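Local coordinates for acyl-CoA dehydrogenase (Mycobacterium thermoresistibile, PDB 3NF4), which catalyses the FAD-dependent alpha,beta-dehydrogenation of acyl-CoA thioesters, at the interface of chains A and B. Sequence-based numbering; all coordinates share one arbitrary frame. Chains: chain A/B, acyl-CoA dehydrogenase.

The interface of chains A and B. Residues chain A 329, 378; chain B 291, 295, 298.
A:Arg378 lays the aliphatic part of its side chain over B:Phe291, and this is the apolar centre of the patch. Its CB stands above the middle of the aromatic ring, 3.9 Å from the ring centroid, in a CH-pi contact. Two carbons further along, CD of A:Arg378 lies 3.9 Å from CD2 of B:Phe291. The two side chains run roughly perpendicular to each other, and the arginine passes across the phenyl face on its way to the carboxylate. At the edge of the patch, CD2 of A:Leu329, from helix 321-346, and the CB methyl of B:Ala298 approach to 4.4 Å at the nearest, neighbours rather than closely packed partners. The other methyl of this leucine, CD1, serves its own chain, lying 3.6 Å above the guanidinium plane of A:Arg378 toward its rim and so backing one face of that group.

B:Phe291, B:Asp295 and B:Ala298 lie on successive turns of helix 287-315; chain A answers with helices 321-346 and 374-383. These helices belong to the C-terminal domain of the acyl-CoA dehydrogenase fold. The whole interface is two-fold symmetric, so the patch recurs with the chains exchanged; acyl-CoA dehydrogenases commonly assemble as tetramers, and this pairing is probably part of such an assembly.

Toward the polar rim, A:Arg378 stays extended as far as NE, the last step set by chi3 169°, which carries its charged head past the phenyl ring to B:Asp295. There the NE-H donates a hydrogen bond to OD1, within a salt bridge. The guanidinium and carboxylate planes stand almost perpendicular, at 84°, rather than pairing side by side as in a two-pronged bridge. NH2 of A:Arg378 comes no nearer to OD1 of B:Asp295 than 3.5 Å, whereas NE of A:Arg378 approaches the syn side of B:Asp295 OD1 at 3.0 Å, 24° out of the carboxylate plane.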
ATOM      1  N   LEU A 329       2.764 -16.027  -0.881  1.00 39.60           N
ATOM      2  CA  LEU A 329       2.085 -14.721  -0.805  1.00 38.90           C
ATOM      3  C   LEU A 329       3.014 -13.550  -1.147  1.00 38.46           C
ATOM      4  O   LEU A 329       2.686 -12.709  -2.002  1.00 37.71           O
ATOM      5  CB  LEU A 329       1.513 -14.488   0.594  1.00 39.32           C
ATOM      6  CG  LEU A 329       0.953 -13.081   0.861  1.00 39.55           C
ATOM      7  CD1 LEU A 329      -0.393 -12.919   0.190  1.00 41.84           C
ATOM      8  CD2 LEU A 329       0.793 -12.829   2.328  1.00 40.07           C
ATOM      9  N   ARG A 378      -3.489 -16.071   3.329  1.00 42.27           N
ATOM     10  CA  ARG A 378      -3.744 -15.302   4.528  1.00 43.45           C
ATOM     11  C   ARG A 378      -4.580 -16.053   5.596  1.00 45.70           C
ATOM     12  O   ARG A 378      -4.389 -15.868   6.820  1.00 44.73           O
ATOM     13  CB  ARG A 378      -4.409 -13.955   4.181  1.00 43.36           C
ATOM     14  CG  ARG A 378      -3.531 -12.969   3.334  1.00 41.76           C
ATOM     15  CD  ARG A 378      -4.295 -11.623   3.090  1.00 43.15           C
ATOM     16  NE  ARG A 378      -3.404 -10.610   2.541  1.00 43.42           N
ATOM     17  CZ  ARG A 378      -3.130 -10.438   1.246  1.00 44.21           C
ATOM     18  NH1 ARG A 378      -3.682 -11.202   0.315  1.00 44.45           N
ATOM     19  NH2 ARG A 378      -2.262  -9.509   0.878  1.00 45.16           N
TER
ATOM     20  N   PHE B 291      -6.947 -11.474   8.729  1.00 40.65           N
ATOM     21  CA  PHE B 291      -6.137 -11.020   7.598  1.00 41.32           C
ATOM     22  C   PHE B 291      -5.141  -9.905   7.952  1.00 41.37           C
ATOM     23  O   PHE B 291      -3.990  -9.985   7.542  1.00 40.91           O
ATOM     24  CB  PHE B 291      -7.012 -10.587   6.421  1.00 41.20           C
ATOM     25  CG  PHE B 291      -7.571 -11.726   5.634  1.00 41.03           C
ATOM     26  CD1 PHE B 291      -7.695 -12.996   6.195  1.00 44.98           C
ATOM     27  CD2 PHE B 291      -8.006 -11.531   4.333  1.00 43.26           C
ATOM     28  CE1 PHE B 291      -8.228 -14.057   5.449  1.00 45.47           C
ATOM     29  CE2 PHE B 291      -8.530 -12.577   3.585  1.00 42.35           C
ATOM     30  CZ  PHE B 291      -8.646 -13.843   4.148  1.00 44.60           C
ATOM     31  N   ASP B 295      -0.976 -10.311   7.538  1.00 39.66           N
ATOM     32  CA  ASP B 295      -0.055  -9.316   6.891  1.00 40.34           C
ATOM     33  C   ASP B 295       1.096  -8.852   7.828  1.00 39.46           C
ATOM     34  O   ASP B 295       2.265  -8.751   7.396  1.00 40.04           O
ATOM     35  CB  ASP B 295      -0.812  -8.080   6.360  1.00 39.91           C
ATOM     36  CG  ASP B 295      -1.620  -8.348   5.039  1.00 46.18           C
ATOM     37  OD1 ASP B 295      -1.364  -9.349   4.295  1.00 51.24           O
ATOM     38  OD2 ASP B 295      -2.522  -7.511   4.719  1.00 49.53           O
ATOM     39  N   ALA B 298       3.644 -11.855   8.142  1.00 36.86           N
ATOM     40  CA  ALA B 298       4.400 -11.996   6.910  1.00 37.85           C
ATOM     41  C   ALA B 298       5.498 -10.919   6.812  1.00 37.89           C
ATOM     42  O   ALA B 298       6.584 -11.193   6.284  1.00 38.16           O
ATOM     43  CB  ALA B 298       3.486 -11.912   5.695  1.00 36.91           C
TER